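PDB 3HRV: toxin coregulated pilin from Vibrio cholerae, which forms the major subunit of the toxin-coregulated pilus, a type IV pilus essential for bacterial aggregation and colonization of the host small intestine. Local coordinates for residues T109-K114 with C179-F185; M123-I127 with V187-N191; A59-N64 with A85-F89. All coordinates share one frame; numbering follows the deposited sequence.

How the interactions relate
The three contacts lie in and around one five-stranded antiparallel sheet: interaction 2 pairs two of its strands, interaction 3 lays helix 56-68 on the outermost strand 87-93, and interaction 1 fastens helix 110-120 to the loop before strand 185-191. Along the chain interaction 3 closes first; the segments of interactions 1 and 2 then alternate, so the two cross. These lie about 16 Å apart between centres and touch where Cys113 packs on Val187. Interaction 3 is about 15 Å from interaction 2 and 21 Å from interaction 1, centre to centre. Interactions 1 and 2 thus bring the C-terminal part 179-191 back onto helix 110-120 and strand 126-131, while interaction 3 lies at the sheet's edge.

Interaction 1 (T109-K114 with C179-F185); sequences TQAQCK and CTGTAPF. With SO4 (sulfate ion), chain E.
Cys179 meets the helix starting at Gln110 in two ways, through a covalent bond and through its carbonyl. Its SG is joined to Cys113 SG at 2.0 Å, with a torsion of -80° about the S-S bond. Cys113 SG stands anti to its own backbone N (chi1 -180°), which carries the sulfur off the helix toward the loop. Cys179 O accepts from the side-chain amide of Gln110, whose extended chain reaches across to the loop so that NE2 lies 3.0 Å from that oxygen; the bond is somewhat bent and leaves the planes of both groups. Thr180 turns its side chain away, and beyond it the loop curves back: Thr182 N is held by Glu131, and Thr182 O lies above the rim of the Phe185 ring. Ala183 directs its methyl at the helix start, with CB 4.2 Å from Thr109 CA, just before the cis peptide bond to Pro184. The Phe185 ring slants against the first helical turn, CE1 standing 3.7 Å from Gln110 CA, while Cys113 SG packs 3.9 Å from Phe185 CB and sits 4.7 Å from the ring centroid in an oblique sulfur-aromatic contact. The turn it packs on is fixed by a capping box: Thr109 OG1 receives Gln112 N at 3.1 Å, and Gln112 OE1 receives Thr109 N. Gln112 NE2 makes a nearly straight hydrogen bond to sulfate O1 (2.8 Å); the sulfate, probably from the crystallisation liquor, is also held by His20, Ser23 and Asn25. Type IV pilins typically carry a disulfide that delimits the C-terminal D-region; here Cys113-Cys179 is that bond, linking helix 110-120 to the loop before strand 185-191.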
loop_
_atom_site.group_PDB
_atom_site.type_symbol
_atom_site.label_atom_id
_atom_site.label_comp_id
_atom_site.label_asym_id
_atom_site.label_seq_id
_atom_site.Cartn_x
_atom_site.Cartn_y
_atom_site.Cartn_z
ATOM N N THR A 109 -0.468 2.194 -14.177
ATOM C CA THR A 109 -0.794 3.293 -15.074
ATOM C C THR A 109 -1.750 4.133 -14.235
ATOM O O THR A 109 -2.191 3.694 -13.170
ATOM C CB THR A 109 -1.553 2.816 -16.323
ATOM O OG1 THR A 109 -2.774 2.181 -15.926
ATOM C CG2 THR A 109 -0.709 1.843 -17.124
ATOM N N GLN A 110 -2.086 5.329 -14.701
ATOM C CA GLN A 110 -2.995 6.165 -13.934
ATOM C C GLN A 110 -4.340 5.468 -13.755
ATOM O O GLN A 110 -4.939 5.531 -12.683
ATOM C CB GLN A 110 -3.197 7.514 -14.623
ATOM C CG GLN A 110 -3.960 8.512 -13.771
ATOM C CD GLN A 110 -4.002 9.888 -14.395
ATOM O OE1 GLN A 110 -4.697 10.111 -15.385
ATOM N NE2 GLN A 110 -3.246 10.820 -13.822
ATOM N N ALA A 111 -4.808 4.800 -14.807
ATOM C CA ALA A 111 -6.091 4.102 -14.756
ATOM C C ALA A 111 -6.074 2.961 -13.740
ATOM O O ALA A 111 -7.035 2.760 -12.997
ATOM C CB ALA A 111 -6.449 3.563 -16.137
ATOM N N GLN A 112 -4.981 2.210 -13.707
ATOM C CA GLN A 112 -4.875 1.103 -12.766
ATOM C C GLN A 112 -4.794 1.623 -11.336
ATOM O O GLN A 112 -5.343 1.027 -10.413
ATOM C CB GLN A 112 -3.651 0.256 -13.102
ATOM C CG GLN A 112 -3.748 -0.394 -14.475
ATOM C CD GLN A 112 -2.492 -1.130 -14.868
ATOM O OE1 GLN A 112 -1.384 -0.657 -14.624
ATOM N NE2 GLN A 112 -2.655 -2.290 -15.496
ATOM N N CYS A 113 -4.112 2.748 -11.163
ATOM C CA CYS A 113 -3.968 3.355 -9.850
ATOM C C CYS A 113 -5.338 3.774 -9.310
ATOM O O CYS A 113 -5.680 3.470 -8.168
ATOM C CB CYS A 113 -3.034 4.559 -9.965
ATOM S SG CYS A 113 -2.663 5.513 -8.458
ATOM N N LYS A 114 -6.125 4.463 -10.131
ATOM C CA LYS A 114 -7.449 4.906 -9.696
ATOM C C LYS A 114 -8.340 3.720 -9.352
ATOM O O LYS A 114 -9.000 3.696 -8.314
ATOM C CB LYS A 114 -8.139 5.730 -10.787
ATOM C CG LYS A 114 -7.489 7.070 -11.098
ATOM C CD LYS A 114 -8.348 7.854 -12.088
ATOM C CE LYS A 114 -7.715 9.182 -12.459
ATOM N NZ LYS A 114 -8.628 10.003 -13.306
ATOM N N CYS A 179 -4.588 9.927 -8.067
ATOM C CA CYS A 179 -3.464 9.470 -8.876
ATOM C C CYS A 179 -3.060 10.445 -9.975
ATOM O O CYS A 179 -2.576 10.035 -11.026
ATOM C CB CYS A 179 -3.784 8.117 -9.504
ATOM S SG CYS A 179 -4.229 6.801 -8.328
ATOM N N THR A 180 -3.246 11.736 -9.731
ATOM C CA THR A 180 -2.874 12.732 -10.727
ATOM C C THR A 180 -1.363 12.741 -10.893
ATOM O O THR A 180 -0.625 12.484 -9.938
ATOM C CB THR A 180 -3.329 14.151 -10.316
ATOM O OG1 THR A 180 -2.891 15.092 -11.302
ATOM C CG2 THR A 180 -2.744 14.540 -8.960
ATOM N N GLY A 181 -0.897 13.011 -12.108
ATOM C CA GLY A 181 0.534 13.060 -12.321
ATOM C C GLY A 181 1.095 12.229 -13.452
ATOM O O GLY A 181 0.461 12.042 -14.495
ATOM N N THR A 182 2.301 11.722 -13.224
ATOM C CA THR A 182 3.026 10.930 -14.204
ATOM C C THR A 182 3.168 9.472 -13.787
ATOM O O THR A 182 3.577 9.179 -12.667
ATOM C CB THR A 182 4.442 11.502 -14.408
ATOM O OG1 THR A 182 4.351 12.902 -14.705
ATOM C CG2 THR A 182 5.154 10.785 -15.537
ATOM N N ALA A 183 2.823 8.562 -14.693
ATOM C CA ALA A 183 2.946 7.133 -14.427
ATOM C C ALA A 183 4.413 6.765 -14.640
ATOM O O ALA A 183 5.149 7.502 -15.299
ATOM C CB ALA A 183 2.063 6.347 -15.381
ATOM N N PRO A 184 4.863 5.623 -14.090
ATOM C CA PRO A 184 4.091 4.666 -13.297
ATOM C C PRO A 184 3.898 5.108 -11.855
ATOM O O PRO A 184 4.731 5.819 -11.287
ATOM C CB PRO A 184 4.933 3.402 -13.384
ATOM C CG PRO A 184 6.318 3.957 -13.314
ATOM C CD PRO A 184 6.246 5.143 -14.267
ATOM N N PHE A 185 2.792 4.677 -11.268
ATOM C CA PHE A 185 2.502 5.006 -9.888
ATOM C C PHE A 185 2.711 3.788 -9.013
ATOM O O PHE A 185 2.579 2.651 -9.466
ATOM C CB PHE A 185 1.052 5.455 -9.720
ATOM C CG PHE A 185 0.700 6.678 -10.502
ATOM C CD1 PHE A 185 0.331 6.583 -11.840
ATOM C CD2 PHE A 185 0.754 7.932 -9.906
ATOM C CE1 PHE A 185 0.018 7.723 -12.575
ATOM C CE2 PHE A 185 0.444 9.078 -10.631
ATOM C CZ PHE A 185 0.076 8.974 -11.967
HETATM S S SO4 E . -5.673 -4.312 -15.945
HETATM O O1 SO4 E . -5.303 -2.991 -16.217
HETATM O O2 SO4 E . -6.397 -4.343 -14.744
HETATM O O3 SO4 E . -4.531 -5.190 -15.782
HETATM O O4 SO4 E . -6.465 -4.687 -17.028
#

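Interaction 2 (M123-I127 with V187-N191); sequences MFPFI and VAFGN
Phe189 pushes its CB into the middle of the Phe124 ring, 3.3 Å from the centroid and almost exactly on the ring normal. All six ring carbons of Phe124 lie at nearly equal distance from that methylene, a CH-pi contact in which the flat face acts as a shallow seat for the bump. Past CB the Phe189 ring swings off to one side, and the two ring planes meet obliquely at 45°. Phe124 CG lies anti to the carbonyl carbon (chi1 -65°), which lays the ring across the strand; its edge faces Gly190 O. The carbonyl is enclosed further by Pro125 CD, at 3.5 Å from Gly190 O, while the pyrrolidine ring rests against the amide of Asn191.

Gly190 supplies the hollow on the other face. Phe126 sets its ring edge over this residue, filling the place where a side chain would otherwise stand. The backbones pair there: Gly190 N gives a nearly straight bond to Phe126 O at 2.8 Å, and Phe126 N gives a longer, more bent one to Gly190 O at 3.3 Å. The next pair, Ile127 with Phe189, is non-hydrogen-bonded; Ile127 CA makes a CA-H...O contact with Ala188 O (3.4 Å), and Ile127 CG2 runs alongside Val187 CG1, 3.9 Å away. That valine branch in turn lies over the rim of the Phe189 ring.

Strand 185-191 runs between 100-108 and 126-131, antiparallel to both. Asn191 ND2 hydrogen-bonds to Gln37 OE1 of helix 24-44. Phe124 and Phe189 face that helix through Leu33, and Phe189 also meets Leu116 and Val120 of helix 110-120. Phe126 lies on the opposite face of the sheet, against Phe91 of strand 87-93.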
loop_
_atom_site.group_PDB
_atom_site.type_symbol
_atom_site.label_atom_id
_atom_site.label_comp_id
_atom_site.label_asym_id
_atom_site.label_seq_id
_atom_site.Cartn_x
_atom_site.Cartn_y
_atom_site.Cartn_z
ATOM N N MET A 123 -9.834 -1.829 2.606
ATOM C CA MET A 123 -9.180 -2.819 3.448
ATOM C C MET A 123 -7.970 -2.245 4.183
ATOM O O MET A 123 -7.427 -2.885 5.084
ATOM C CB MET A 123 -8.751 -4.016 2.594
ATOM C CG MET A 123 -9.897 -4.798 1.982
ATOM S SD MET A 123 -9.313 -6.147 0.939
ATOM C CE MET A 123 -7.650 -5.646 0.639
ATOM N N PHE A 124 -7.660 -0.936 3.839
ATOM C CA PHE A 124 -6.474 -0.330 4.444
ATOM C C PHE A 124 -6.706 1.039 5.071
ATOM O O PHE A 124 -7.282 1.927 4.451
ATOM C CB PHE A 124 -5.356 -0.189 3.406
ATOM C CG PHE A 124 -4.835 -1.496 2.893
ATOM C CD1 PHE A 124 -5.374 -2.074 1.748
ATOM C CD2 PHE A 124 -3.812 -2.158 3.564
ATOM C CE1 PHE A 124 -4.899 -3.295 1.282
ATOM C CE2 PHE A 124 -3.331 -3.379 3.106
ATOM C CZ PHE A 124 -3.877 -3.948 1.963
ATOM N N PRO A 125 -6.263 1.235 6.303
ATOM C CA PRO A 125 -6.449 2.537 6.944
ATOM C C PRO A 125 -5.391 3.667 6.339
ATOM O O PRO A 125 -5.576 4.877 6.466
ATOM C CB PRO A 125 -6.574 2.174 8.426
ATOM C CG PRO A 125 -5.766 0.931 8.546
ATOM C CD PRO A 125 -6.135 0.163 7.304
ATOM N N PHE A 126 -4.408 3.156 5.766
ATOM C CA PHE A 126 -3.372 4.050 5.247
ATOM C C PHE A 126 -3.148 3.835 3.745
ATOM O O PHE A 126 -2.995 2.700 3.295
ATOM C CB PHE A 126 -2.065 3.781 6.005
ATOM C CG PHE A 126 -0.920 4.677 5.612
ATOM C CD1 PHE A 126 -0.720 5.899 6.251
ATOM C CD2 PHE A 126 -0.015 4.281 4.629
ATOM C CE1 PHE A 126 0.367 6.711 5.918
ATOM C CE2 PHE A 126 1.074 5.085 4.289
ATOM C CZ PHE A 126 1.265 6.302 4.936
ATOM N N ILE A 127 -3.144 4.922 2.979
ATOM C CA ILE A 127 -2.915 4.850 1.536
ATOM C C ILE A 127 -2.020 6.004 1.111
ATOM O O ILE A 127 -2.316 7.164 1.394
ATOM C CB ILE A 127 -4.229 4.941 0.739
ATOM C CG1 ILE A 127 -5.180 3.821 1.165
ATOM C CG2 ILE A 127 -3.929 4.839 -0.755
ATOM C CD1 ILE A 127 -6.530 3.864 0.472
ATOM N N VAL A 187 1.430 2.472 -5.235
ATOM C CA VAL A 187 0.532 2.767 -4.135
ATOM C C VAL A 187 0.935 1.924 -2.939
ATOM O O VAL A 187 1.139 0.715 -3.051
ATOM C CB VAL A 187 -0.934 2.463 -4.491
ATOM C CG1 VAL A 187 -1.835 2.812 -3.314
ATOM C CG2 VAL A 187 -1.344 3.258 -5.725
ATOM N N ALA A 188 1.078 2.581 -1.795
ATOM C CA ALA A 188 1.443 1.897 -0.568
ATOM C C ALA A 188 0.182 1.749 0.271
ATOM O O ALA A 188 -0.427 2.743 0.666
ATOM C CB ALA A 188 2.487 2.705 0.191
ATOM N N PHE A 189 -0.223 0.506 0.511
ATOM C CA PHE A 189 -1.403 0.219 1.314
ATOM C C PHE A 189 -0.890 -0.200 2.679
ATOM O O PHE A 189 -0.241 -1.238 2.820
ATOM C CB PHE A 189 -2.223 -0.902 0.670
ATOM C CG PHE A 189 -2.790 -0.537 -0.673
ATOM C CD1 PHE A 189 -2.098 -0.835 -1.844
ATOM C CD2 PHE A 189 -4.007 0.130 -0.765
ATOM C CE1 PHE A 189 -2.613 -0.474 -3.091
ATOM C CE2 PHE A 189 -4.532 0.499 -2.004
ATOM C CZ PHE A 189 -3.831 0.195 -3.169
ATOM N N GLY A 190 -1.166 0.616 3.688
ATOM C CA GLY A 190 -0.655 0.303 5.006
ATOM C C GLY A 190 -1.650 -0.070 6.077
ATOM O O GLY A 190 -2.827 0.297 6.030
ATOM N N ASN A 191 -1.152 -0.822 7.048
ATOM C CA ASN A 191 -1.950 -1.243 8.185
ATOM C C ASN A 191 -1.007 -1.336 9.380
ATOM O O ASN A 191 0.212 -1.203 9.233
ATOM C CB ASN A 191 -2.605 -2.600 7.922
ATOM C CG ASN A 191 -3.907 -2.763 8.678
ATOM O OD1 ASN A 191 -4.175 -2.035 9.631
ATOM N ND2 ASN A 191 -4.723 -3.725 8.259
#

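Interaction 3 (A59-N64 with A85-F89)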
loop_
_atom_site.group_PDB
_atom_site.type_symbol
_atom_site.label_atom_id
_atom_site.label_comp_id
_atom_site.label_asym_id
_atom_site.label_seq_id
_atom_site.Cartn_x
_atom_site.Cartn_y
_atom_site.Cartn_z
ATOM N N ALA A 59 12.286 -4.922 1.093
ATOM C CA ALA A 59 10.830 -4.999 1.047
ATOM C C ALA A 59 10.368 -6.161 0.171
ATOM O O ALA A 59 9.396 -6.848 0.494
ATOM C CB ALA A 59 10.254 -3.681 0.530
ATOM N N THR A 60 10.965 -6.428 -0.983
ATOM C CA THR A 60 10.580 -7.506 -1.881
ATOM C C THR A 60 11.074 -8.833 -1.312
ATOM O O THR A 60 10.374 -9.844 -1.380
ATOM C CB THR A 60 11.177 -7.288 -3.285
ATOM O OG1 THR A 60 12.604 -7.242 -3.183
ATOM C CG2 THR A 60 10.671 -5.985 -3.891
ATOM N N GLN A 61 12.207 -8.817 -0.488
ATOM C CA GLN A 61 12.646 -10.027 0.196
ATOM C C GLN A 61 11.641 -10.444 1.266
ATOM O O GLN A 61 11.401 -11.632 1.472
ATOM C CB GLN A 61 14.016 -9.804 0.833
ATOM C CG GLN A 61 15.180 -10.018 -0.118
ATOM C CD GLN A 61 16.317 -9.057 0.151
ATOM O OE1 GLN A 61 16.431 -8.501 1.243
ATOM N NE2 GLN A 61 17.165 -8.855 -0.847
ATOM N N LEU A 62 11.056 -9.468 1.955
ATOM C CA LEU A 62 10.076 -9.778 2.988
ATOM C C LEU A 62 8.861 -10.446 2.349
ATOM O O LEU A 62 8.343 -11.438 2.863
ATOM C CB LEU A 62 9.667 -8.502 3.730
ATOM C CG LEU A 62 8.574 -8.620 4.799
ATOM C CD1 LEU A 62 8.912 -9.730 5.790
ATOM C CD2 LEU A 62 8.444 -7.278 5.514
ATOM N N ALA A 63 8.414 -9.902 1.221
ATOM C CA ALA A 63 7.278 -10.469 0.512
ATOM C C ALA A 63 7.597 -11.908 0.113
ATOM O O ALA A 63 6.794 -12.815 0.334
ATOM C CB ALA A 63 6.962 -9.631 -0.726
ATOM N N ASN A 64 8.772 -12.123 -0.469
ATOM C CA ASN A 64 9.153 -13.473 -0.870
ATOM C C ASN A 64 9.320 -14.383 0.343
ATOM O O ASN A 64 9.134 -15.597 0.240
ATOM C CB ASN A 64 10.440 -13.448 -1.699
ATOM C CG ASN A 64 10.226 -12.858 -3.079
ATOM O OD1 ASN A 64 9.198 -13.093 -3.712
ATOM N ND2 ASN A 64 11.203 -12.099 -3.558
ATOM N N ALA A 85 7.237 -9.529 -7.242
ATOM C CA ALA A 85 6.692 -9.434 -5.898
ATOM C C ALA A 85 6.344 -8.012 -5.483
ATOM O O ALA A 85 7.031 -7.058 -5.844
ATOM C CB ALA A 85 7.682 -10.029 -4.902
ATOM N N MET A 86 5.252 -7.872 -4.740
ATOM C CA MET A 86 4.884 -6.566 -4.233
ATOM C C MET A 86 5.900 -6.393 -3.118
ATOM O O MET A 86 6.539 -7.379 -2.655
ATOM C CB MET A 86 3.471 -6.575 -3.647
ATOM C CG MET A 86 2.378 -6.899 -4.653
ATOM S SD MET A 86 0.727 -6.857 -3.923
ATOM C CE MET A 86 0.675 -8.443 -3.087
ATOM N N GLY A 87 6.210 -5.157 -2.761
ATOM C CA GLY A 87 7.159 -4.957 -1.688
ATOM C C GLY A 87 6.397 -4.749 -0.396
ATOM O O GLY A 87 5.242 -4.328 -0.419
ATOM N N ILE A 88 7.023 -5.076 0.728
ATOM C CA ILE A 88 6.392 -4.863 2.022
ATOM C C ILE A 88 7.384 -4.074 2.860
ATOM O O ILE A 88 8.464 -4.570 3.187
ATOM C CB ILE A 88 6.058 -6.187 2.742
ATOM C CG1 ILE A 88 5.134 -7.038 1.865
ATOM C CG2 ILE A 88 5.372 -5.890 4.080
ATOM C CD1 ILE A 88 4.842 -8.408 2.440
ATOM N N PHE A 89 7.020 -2.834 3.172
ATOM C CA PHE A 89 7.863 -1.951 3.967
ATOM C C PHE A 89 7.331 -1.798 5.378
ATOM O O PHE A 89 6.130 -1.634 5.585
ATOM C CB PHE A 89 7.913 -0.540 3.373
ATOM C CG PHE A 89 8.832 -0.386 2.200
ATOM C CD1 PHE A 89 8.372 -0.592 0.905
ATOM C CD2 PHE A 89 10.151 0.009 2.390
ATOM C CE1 PHE A 89 9.216 -0.401 -0.189
ATOM C CE2 PHE A 89 11.002 0.202 1.305
ATOM C CZ PHE A 89 10.534 -0.001 0.014
#
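Ala59 directs its methyl squarely onto the face of the Phe89 ring, CB lying 3.6 Å from the centroid and near its normal, a CH-pi contact. Phe89 itself leaves the strand away from the helix, and its ring comes back against Ala59. Leu62 and Ile88 cross at about a right angle, with Leu62 CD2 3.7 Å from Ile88 CG2. The other branch of Ile88 extends toward the helix backbone, where CD1 touches Ala63 CA at 3.7 Å. Ala63 CB is pressed close to Met86 O, and Asn64 OD1 lies beside the Ala85 methyl.

A backbone bond fixes this fit: Ile88 N donates to Ala59 O at 3.0 Å, from above the carbonyl plane, while Ala63 N makes its helical bond to that oxygen from the opposite face. Gly87, with no side chain, lets the strand pass within 4.3 Å of the helix, measured from its CA to Thr60 CA. The axes of segments 59-64 and 87-89, 108° apart in direction, approach to 5.4 Å. In the chain, helix 56-68 comes between the N-terminal helix 24-44 and the first sheet strand, consistent with the αβ-loop of type IV pilins, and here it packs crosswise on that outermost strand, 87-93.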